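Local coordinates for DUF3501 family protein (PDB 3FJV) that is of unknown function, a DUF3501 family member from Burkholderia pseudomallei that pairs an antiparallel beta sheet with helices and assembles from two chains, at residues H23-V35 against L43-I55. Numbering follows the deposited sequence. Where two conformers were deposited one is given.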
ATOM      1  N   HIS A  23      -8.566  17.277 -14.480  1.00 14.31           N
ATOM      2  CA  HIS A  23      -8.085  17.335 -13.070  1.00 15.54           C
ATOM      3  C   HIS A  23      -8.975  18.348 -12.329  1.00 15.09           C
ATOM      4  O   HIS A  23      -9.479  18.049 -11.262  1.00 14.20           O
ATOM      5  CB  HIS A  23      -6.597  17.821 -12.867  1.00 18.78           C
ATOM      6  CG  HIS A  23      -5.498  16.935 -13.433  1.00 17.50           C
ATOM      7  ND1 HIS A  23      -5.409  15.576 -13.219  1.00 23.63           N
ATOM      8  CD2 HIS A  23      -4.361  17.273 -14.107  1.00 26.20           C
ATOM      9  CE1 HIS A  23      -4.308  15.099 -13.784  1.00 17.86           C
ATOM     10  NE2 HIS A  23      -3.635  16.115 -14.309  1.00 23.07           N
ATOM     11  N   ALA A  24      -9.144  19.556 -12.887  1.00 13.38           N
ATOM     12  CA  ALA A  24      -9.997  20.616 -12.285  1.00 14.12           C
ATOM     13  C   ALA A  24     -11.500  20.231 -12.185  1.00 14.15           C
ATOM     14  O   ALA A  24     -12.141  20.440 -11.142  1.00 15.43           O
ATOM     15  CB  ALA A  24      -9.820  21.989 -12.990  1.00 12.67           C
ATOM     16  N   ARG A  25     -12.046  19.658 -13.234  1.00 13.83           N
ATOM     17  CA  ARG A  25     -13.453  19.254 -13.231  1.00 13.03           C
ATOM     18  C   ARG A  25     -13.711  18.236 -12.130  1.00 11.96           C
ATOM     19  O   ARG A  25     -14.719  18.296 -11.399  1.00 11.36           O
ATOM     20  CB  ARG A  25     -13.857  18.663 -14.575  1.00 16.47           C
ATOM     21  CG  ARG A  25     -15.342  18.470 -14.720  1.00 13.29           C
ATOM     22  CD  ARG A  25     -15.716  18.010 -16.096  1.00 10.48           C
ATOM     23  NE  ARG A  25     -15.202  16.680 -16.418  1.00 14.18           N
ATOM     24  CZ  ARG A  25     -15.830  15.539 -16.120  1.00 16.29           C
ATOM     25  NH1 ARG A  25     -16.981  15.551 -15.470  1.00 19.45           N
ATOM     26  NH2 ARG A  25     -15.287  14.382 -16.476  1.00 18.56           N
ATOM     27  N   VAL A  26     -12.810  17.292 -11.981  1.00 16.41           N
ATOM     28  CA  VAL A  26     -13.011  16.202 -11.044  1.00 14.23           C
ATOM     29  C   VAL A  26     -12.772  16.668  -9.598  1.00 15.04           C
ATOM     30  O   VAL A  26     -13.503  16.295  -8.693  1.00 14.55           O
ATOM     31  CB  VAL A  26     -12.116  14.980 -11.444  1.00 15.70           C
ATOM     32  CG1 VAL A  26     -12.040  13.919 -10.349  1.00 16.23           C
ATOM     33  CG2 VAL A  26     -12.579  14.406 -12.800  1.00 20.05           C
ATOM     34  N   ILE A  27     -11.755  17.492  -9.354  1.00 14.85           N
ATOM     35  CA  ILE A  27     -11.615  18.158  -8.069  1.00 13.93           C
ATOM     36  C   ILE A  27     -12.899  18.855  -7.612  1.00 13.89           C
ATOM     37  O   ILE A  27     -13.321  18.691  -6.477  1.00 14.97           O
ATOM     38  CB  ILE A  27     -10.418  19.201  -8.092  1.00 14.09           C
ATOM     39  CG1 ILE A  27      -9.080  18.431  -7.972  1.00 23.91           C
ATOM     40  CG2 ILE A  27     -10.545  20.265  -6.922  1.00 17.77           C
ATOM     41  CD1 ILE A  27      -7.779  19.308  -8.207  1.00 20.29           C
ATOM     42  N   ALA A  28     -13.528  19.621  -8.510  1.00 16.59           N
ATOM     43  CA  ALA A  28     -14.754  20.314  -8.209  1.00 18.34           C
ATOM     44  C   ALA A  28     -15.849  19.291  -7.865  1.00 17.00           C
ATOM     45  O   ALA A  28     -16.596  19.477  -6.896  1.00 17.33           O
ATOM     46  CB  ALA A  28     -15.199  21.189  -9.389  1.00 16.91           C
ATOM     47  N   HIS A  29     -15.954  18.250  -8.666  1.00 17.69           N
ATOM     48  CA  HIS A  29     -16.955  17.198  -8.426  1.00 15.61           C
ATOM     49  C   HIS A  29     -16.767  16.558  -7.045  1.00 15.04           C
ATOM     50  O   HIS A  29     -17.750  16.268  -6.336  1.00 14.49           O
ATOM     51  CB  HIS A  29     -16.935  16.130  -9.519  1.00 17.15           C
ATOM     52  CG  HIS A  29     -17.995  15.078  -9.358  1.00 15.01           C
ATOM     53  ND1 HIS A  29     -19.330  15.316  -9.647  1.00 17.20           N
ATOM     54  CD2 HIS A  29     -17.927  13.790  -8.924  1.00 20.11           C
ATOM     55  CE1 HIS A  29     -20.033  14.221  -9.390  1.00 22.18           C
ATOM     56  NE2 HIS A  29     -19.210  13.278  -8.952  1.00 15.14           N
ATOM     57  N   LYS A  30     -15.523  16.325  -6.671  1.00 15.53           N
ATOM     58  CA  LYS A  30     -15.242  15.581  -5.451  1.00 15.78           C
ATOM     59  C   LYS A  30     -15.651  16.348  -4.195  1.00 16.28           C
ATOM     60  O   LYS A  30     -15.741  15.783  -3.126  1.00 16.82           O
ATOM     61  CB  LYS A  30     -13.765  15.162  -5.373  1.00 16.09           C
ATOM     62  CG  LYS A  30     -13.316  14.052  -6.256  1.00 20.38           C
ATOM     63  CD  LYS A  30     -11.822  13.827  -6.089  1.00 19.28           C
ATOM     64  CE  LYS A  30     -11.340  12.696  -6.910  1.00 29.52           C
ATOM     65  NZ  LYS A  30      -9.943  12.363  -6.644  1.00 31.00           N
ATOM     66  N   LYS A  31     -15.901  17.655  -4.304  1.00 14.73           N
ATOM     67  CA  LYS A  31     -16.467  18.401  -3.188  1.00 15.68           C
ATOM     68  C   LYS A  31     -17.807  17.883  -2.767  1.00 17.45           C
ATOM     69  O   LYS A  31     -18.207  18.078  -1.612  1.00 18.19           O
ATOM     70  CB  LYS A  31     -16.537  19.941  -3.514  1.00 16.85           C
ATOM     71  CG  LYS A  31     -15.123  20.483  -3.587  1.00 21.74           C
ATOM     72  CD  LYS A  31     -15.017  21.939  -4.010  1.00 33.97           C
ATOM     73  CE  LYS A  31     -13.542  22.311  -4.207  1.00 47.62           C
ATOM     74  NZ  LYS A  31     -13.309  23.642  -4.897  1.00 51.89           N
ATOM     75  N   ARG A  32     -18.539  17.211  -3.667  1.00 15.31           N
ATOM     76  CA  ARG A  32     -19.801  16.579  -3.267  1.00 14.16           C
ATOM     77  C   ARG A  32     -19.690  15.122  -2.837  1.00 16.17           C
ATOM     78  O   ARG A  32     -20.708  14.473  -2.601  1.00 14.30           O
ATOM     79  CB  ARG A  32     -20.761  16.639  -4.460  1.00 13.96           C
ATOM     80  CG  ARG A  32     -20.950  18.088  -4.934  1.00 24.06           C
ATOM     81  CD  ARG A  32     -22.277  18.294  -5.664  1.00 22.63           C
ATOM     82  NE  ARG A  32     -23.423  18.017  -4.802  1.00 24.49           N
ATOM     83  CZ  ARG A  32     -24.581  17.512  -5.225  1.00 25.72           C
ATOM     84  NH1 ARG A  32     -24.773  17.204  -6.527  1.00 23.43           N
ATOM     85  NH2 ARG A  32     -25.549  17.310  -4.354  1.00 21.91           N
ATOM     86  N   ARG A  33     -18.476  14.596  -2.837  1.00 14.72           N
ATOM     87  CA  ARG A  33     -18.258  13.135  -2.644  1.00 13.63           C
ATOM     88  C   ARG A  33     -17.325  12.805  -1.475  1.00 16.83           C
ATOM     89  O   ARG A  33     -17.253  11.652  -1.039  1.00 17.42           O
ATOM     90  CB  ARG A  33     -17.669  12.558  -3.941  1.00 14.41           C
ATOM     91  CG  ARG A  33     -18.468  12.790  -5.214  1.00 14.25           C
ATOM     92  CD  ARG A  33     -19.858  12.223  -5.159  1.00 12.89           C
ATOM     93  NE  ARG A  33     -19.830  10.759  -4.984  1.00 11.47           N
ATOM     94  CZ  ARG A  33     -20.876   9.955  -5.113  1.00 13.62           C
ATOM     95  NH1 ARG A  33     -22.098  10.444  -5.280  1.00 16.22           N
ATOM     96  NH2 ARG A  33     -20.696   8.642  -5.003  1.00 12.78           N
ATOM     97  N   ALA A  34     -16.577  13.786  -0.962  1.00 18.14           N
ATOM     98  CA  ALA A  34     -15.542  13.479   0.017  1.00 16.36           C
ATOM     99  C   ALA A  34     -15.979  13.780   1.444  1.00 17.10           C
ATOM    100  O   ALA A  34     -16.645  14.776   1.664  1.00 18.47           O
ATOM    101  CB  ALA A  34     -14.286  14.241  -0.292  1.00 23.37           C
ATOM    102  N   VAL A  35     -15.617  12.893   2.381  1.00 17.91           N
ATOM    103  CA  VAL A  35     -15.833  13.088   3.824  0.50 20.44           C
ATOM    104  C   VAL A  35     -14.540  12.763   4.602  1.00 20.91           C
ATOM    105  O   VAL A  35     -13.846  11.814   4.270  1.00 20.98           O
ATOM    106  CB  VAL A  35     -16.940  12.169   4.371  0.50 22.00           C
ATOM    107  CG1 VAL A  35     -17.318  12.612   5.778  0.50 20.48           C
ATOM    108  CG2 VAL A  35     -18.189  12.121   3.426  0.50 20.53           C
ATOM    109  N   LEU A  43     -12.590   9.516   3.264  1.00 17.69           N
ATOM    110  CA  LEU A  43     -13.389   8.644   2.400  1.00 19.35           C
ATOM    111  C   LEU A  43     -13.802   9.440   1.163  1.00 18.84           C
ATOM    112  O   LEU A  43     -14.231  10.575   1.270  1.00 21.02           O
ATOM    113  CB  LEU A  43     -14.722   8.200   3.060  1.00 20.15           C
ATOM    114  CG  LEU A  43     -14.869   7.016   4.002  1.00 27.57           C
ATOM    115  CD1 LEU A  43     -16.325   6.893   4.359  1.00 27.65           C
ATOM    116  CD2 LEU A  43     -14.379   5.737   3.367  1.00 30.78           C
ATOM    117  N   LEU A  44     -13.671   8.822  -0.007  1.00 16.26           N
ATOM    118  CA  LEU A  44     -14.216   9.358  -1.238  1.00 17.13           C
ATOM    119  C   LEU A  44     -15.265   8.407  -1.709  1.00 17.00           C
ATOM    120  O   LEU A  44     -14.957   7.253  -2.056  1.00 17.30           O
ATOM    121  CB  LEU A  44     -13.160   9.566  -2.314  1.00 18.82           C
ATOM    122  CG  LEU A  44     -13.687  10.240  -3.616  1.00 16.68           C
ATOM    123  CD1 LEU A  44     -13.964  11.716  -3.377  1.00 18.89           C
ATOM    124  CD2 LEU A  44     -12.637  10.016  -4.723  1.00 15.33           C
ATOM    125  N   PHE A  45     -16.516   8.883  -1.728  1.00 13.86           N
ATOM    126  CA  PHE A  45     -17.601   8.100  -2.299  1.00 14.59           C
ATOM    127  C   PHE A  45     -17.503   8.127  -3.814  1.00 14.40           C
ATOM    128  O   PHE A  45     -17.467   9.200  -4.431  1.00 14.92           O
ATOM    129  CB  PHE A  45     -18.946   8.587  -1.787  1.00 15.44           C
ATOM    130  CG  PHE A  45     -19.174   8.210  -0.384  1.00 13.02           C
ATOM    131  CD1 PHE A  45     -19.724   6.963  -0.091  1.00 10.85           C
ATOM    132  CD2 PHE A  45     -18.744   9.038   0.666  1.00 17.64           C
ATOM    133  CE1 PHE A  45     -19.942   6.560   1.231  1.00 16.80           C
ATOM    134  CE2 PHE A  45     -18.928   8.672   1.990  1.00 16.36           C
ATOM    135  CZ  PHE A  45     -19.513   7.386   2.295  1.00 21.06           C
ATOM    136  N   GLU A  46     -17.406   6.949  -4.403  1.00 12.24           N
ATOM    137  CA  GLU A  46     -17.073   6.804  -5.820  1.00 12.78           C
ATOM    138  C   GLU A  46     -18.297   6.790  -6.731  1.00 15.95           C
ATOM    139  O   GLU A  46     -19.348   6.199  -6.402  1.00 15.66           O
ATOM    140  CB  GLU A  46     -16.206   5.565  -6.049  1.00 14.68           C
ATOM    141  CG  GLU A  46     -14.949   5.522  -5.211  1.00 15.73           C
ATOM    142  CD  GLU A  46     -13.738   6.313  -5.780  1.00 19.69           C
ATOM    143  OE1 GLU A  46     -13.872   6.925  -6.872  1.00 14.17           O
ATOM    144  OE2 GLU A  46     -12.630   6.219  -5.172  1.00 17.57           O
ATOM    145  N   ASP A  47     -18.180   7.456  -7.877  1.00 15.64           N
ATOM    146  CA  ASP A  47     -19.242   7.446  -8.898  1.00 16.64           C
ATOM    147  C   ASP A  47     -18.636   7.417 -10.310  1.00 17.57           C
ATOM    148  O   ASP A  47     -17.427   7.198 -10.456  1.00 15.42           O
ATOM    149  CB  ASP A  47     -20.220   8.643  -8.675  1.00 15.36           C
ATOM    150  CG  ASP A  47     -19.540  10.023  -8.848  1.00 18.53           C
ATOM    151  OD1 ASP A  47     -18.440  10.077  -9.482  1.00 14.78           O
ATOM    152  OD2 ASP A  47     -20.095  11.058  -8.371  1.00 17.07           O
ATOM    153  N   GLU A  48     -19.468   7.564 -11.351  1.00 14.28           N
ATOM    154  CA  GLU A  48     -18.962   7.501 -12.734  1.00 16.27           C
ATOM    155  C   GLU A  48     -17.799   8.502 -12.965  1.00 13.39           C
ATOM    156  O   GLU A  48     -16.783   8.190 -13.589  1.00 14.69           O
ATOM    157  CB  GLU A  48     -20.081   7.744 -13.743  1.00 15.87           C
ATOM    158  CG  GLU A  48     -19.609   7.525 -15.200  1.00 17.72           C
ATOM    159  CD  GLU A  48     -20.650   7.826 -16.234  1.00 22.26           C
ATOM    160  OE1 GLU A  48     -21.538   8.654 -15.988  1.00 20.88           O
ATOM    161  OE2 GLU A  48     -20.494   7.335 -17.356  1.00 21.32           O
ATOM    162  N   THR A  49     -17.975   9.718 -12.475  1.00 14.34           N
ATOM    163  CA  THR A  49     -16.978  10.757 -12.661  1.00 13.51           C
ATOM    164  C   THR A  49     -15.626  10.402 -11.999  1.00 14.92           C
ATOM    165  O   THR A  49     -14.591  10.522 -12.628  1.00 14.10           O
ATOM    166  CB  THR A  49     -17.509  12.077 -12.155  1.00 14.37           C
ATOM    167  OG1 THR A  49     -18.683  12.457 -12.908  1.00 14.42           O
ATOM    168  CG2 THR A  49     -16.456  13.161 -12.277  1.00 13.53           C
ATOM    169  N   THR A  50     -15.665  10.010 -10.742  1.00 13.39           N
ATOM    170  CA  THR A  50     -14.461   9.713  -9.999  1.00 15.75           C
ATOM    171  C   THR A  50     -13.768   8.471 -10.549  1.00 15.82           C
ATOM    172  O   THR A  50     -12.531   8.438 -10.593  1.00 15.88           O
ATOM    173  CB  THR A  50     -14.673   9.549  -8.471  1.00 15.45           C
ATOM    174  OG1 THR A  50     -15.501   8.411  -8.188  1.00 14.30           O
ATOM    175  CG2 THR A  50     -15.318  10.814  -7.844  1.00 15.35           C
ATOM    176  N   ILE A  51     -14.548   7.484 -10.980  1.00 14.44           N
ATOM    177  CA  ILE A  51     -13.985   6.201 -11.448  1.00 14.83           C
ATOM    178  C   ILE A  51     -13.377   6.353 -12.862  1.00 14.22           C
ATOM    179  O   ILE A  51     -12.244   5.964 -13.089  1.00 13.95           O
ATOM    180  CB  ILE A  51     -15.025   5.029 -11.364  1.00 12.93           C
ATOM    181  CG1 ILE A  51     -15.460   4.814  -9.901  1.00 15.08           C
ATOM    182  CG2 ILE A  51     -14.346   3.704 -11.891  1.00 14.74           C
ATOM    183  CD1 ILE A  51     -16.708   3.919  -9.709  1.00 11.91           C
ATOM    184  N   ARG A  52     -14.125   6.955 -13.789  1.00 15.09           N
ATOM    185  CA  ARG A  52     -13.656   7.236 -15.151  1.00 16.14           C
ATOM    186  C   ARG A  52     -12.334   8.012 -15.164  1.00 15.82           C
ATOM    187  O   ARG A  52     -11.408   7.662 -15.917  1.00 14.40           O
ATOM    188  CB  ARG A  52     -14.754   7.962 -15.916  1.00 17.51           C
ATOM    189  CG  ARG A  52     -14.591   8.129 -17.375  1.00 20.02           C
ATOM    190  CD  ARG A  52     -15.943   8.346 -18.053  1.00 19.33           C
ATOM    191  NE  ARG A  52     -15.747   8.616 -19.466  1.00 24.31           N
ATOM    192  CZ  ARG A  52     -15.474   9.804 -19.992  1.00 18.94           C
ATOM    193  NH1 ARG A  52     -15.463  10.898 -19.233  1.00 20.14           N
ATOM    194  NH2 ARG A  52     -15.224   9.919 -21.286  1.00 23.74           N
ATOM    195  N   TYR A  53     -12.232   9.004 -14.302  1.00 15.72           N
ATOM    196  CA  TYR A  53     -11.010   9.763 -14.117  1.00 15.54           C
ATOM    197  C   TYR A  53      -9.849   8.884 -13.647  1.00 19.49           C
ATOM    198  O   TYR A  53      -8.757   8.939 -14.200  1.00 15.82           O
ATOM    199  CB  TYR A  53     -11.236  10.863 -13.096  1.00 13.25           C
ATOM    200  CG  TYR A  53     -10.006  11.650 -12.727  1.00 12.65           C
ATOM    201  CD1 TYR A  53      -9.456  12.550 -13.626  1.00 16.01           C
ATOM    202  CD2 TYR A  53      -9.398  11.516 -11.496  1.00 15.22           C
ATOM    203  CE1 TYR A  53      -8.315  13.284 -13.332  1.00 16.63           C
ATOM    204  CE2 TYR A  53      -8.265  12.302 -11.153  1.00 18.13           C
ATOM    205  CZ  TYR A  53      -7.735  13.172 -12.077  1.00 18.14           C
ATOM    206  OH  TYR A  53      -6.645  13.962 -11.795  1.00 18.98           O
ATOM    207  N   GLN A  54     -10.078   8.059 -12.626  1.00 16.68           N
ATOM    208  CA  GLN A  54      -9.001   7.241 -12.170  1.00 16.45           C
ATOM    209  C   GLN A  54      -8.507   6.324 -13.284  1.00 16.41           C
ATOM    210  O   GLN A  54      -7.305   6.075 -13.380  1.00 16.09           O
ATOM    211  CB  GLN A  54      -9.411   6.427 -10.936  1.00 14.95           C
ATOM    212  CG  GLN A  54      -9.391   7.259  -9.664  1.00 13.65           C
ATOM    213  CD  GLN A  54     -10.051   6.572  -8.506  1.00 18.29           C
ATOM    214  OE1 GLN A  54     -11.232   6.869  -8.149  1.00 21.95           O
ATOM    215  NE2 GLN A  54      -9.342   5.646  -7.922  1.00 11.94           N
ATOM    216  N   ILE A  55      -9.432   5.746 -14.038  1.00 19.98           N
ATOM    217  CA  ILE A  55      -9.054   4.846 -15.146  1.00 17.46           C
ATOM    218  C   ILE A  55      -8.277   5.622 -16.192  1.00 17.87           C
ATOM    219  O   ILE A  55      -7.202   5.214 -16.625  1.00 16.30           O
ATOM    220  CB  ILE A  55     -10.256   4.101 -15.782  1.00 18.68           C
ATOM    221  CG1 ILE A  55     -10.928   3.162 -14.779  1.00 16.21           C
ATOM    222  CG2 ILE A  55      -9.788   3.309 -17.018  1.00 17.66           C
ATOM    223  CD1 ILE A  55     -12.345   2.807 -15.180  1.00 18.33           C
TER
HETATM  224  O   HOH W   1      -8.022  15.941  -9.880  1.00 33.55           O
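V35 pairs with L43 and A34 with L44 in an antiparallel beta hairpin, and the helices that lead into and out of it, 23-30 and 48-55, run roughly antiparallel at 146° with their axes 10.0 Å apart. In this alpha-beta-beta-alpha arrangement strand 34-37 is one of the two edge strands within this chain, and strand 41-45 continues the sheet through backbone bonds from L44 to T90. V35 and L43 form the hydrogen-bonded pair, and F45 N adds a bond to R33 O.

At the junction of strand and helix, R33 folds back on itself, bent at chi2 and chi3, and its NE donates to F45 O at 2.9 Å. That oxygen lies in the guanidinium plane, yet the donor stands above the F45 carbonyl plane. D47 OD2 rides over one face of the guanidinium, so this salt bridge is one of charge alone; D192 and S188 engage the guanidinium's terminal nitrogens.

D47 also N-caps helix 48-55. Its OD1 accepts from T50 N while T50 OG1 accepts from D47 N, a capping box, and OD2 takes a very short bond of 2.5 Å from H29 NE2. The H29 ring, its CG anti to the backbone N (chi1 -177°), extends toward D47 and T49, whose CB lies over one face, 3.9 Å from the ring centroid.

Between the helices, V26 lays both methyls against one face of the Y53 ring, CG1 toward CD2 and CG2 3.7 Å from CD1. Nearer the hairpin, the extended chain of K30 crosses L44 at about a right angle, CG against CD1 and CE against CD2. At the far end one water bridges H23 O and Y53 OH, and that hydroxyl shares a hydrogen bond with H23 ND1 at the imidazole edge, modelled at a doubtfully short 2.5 Å.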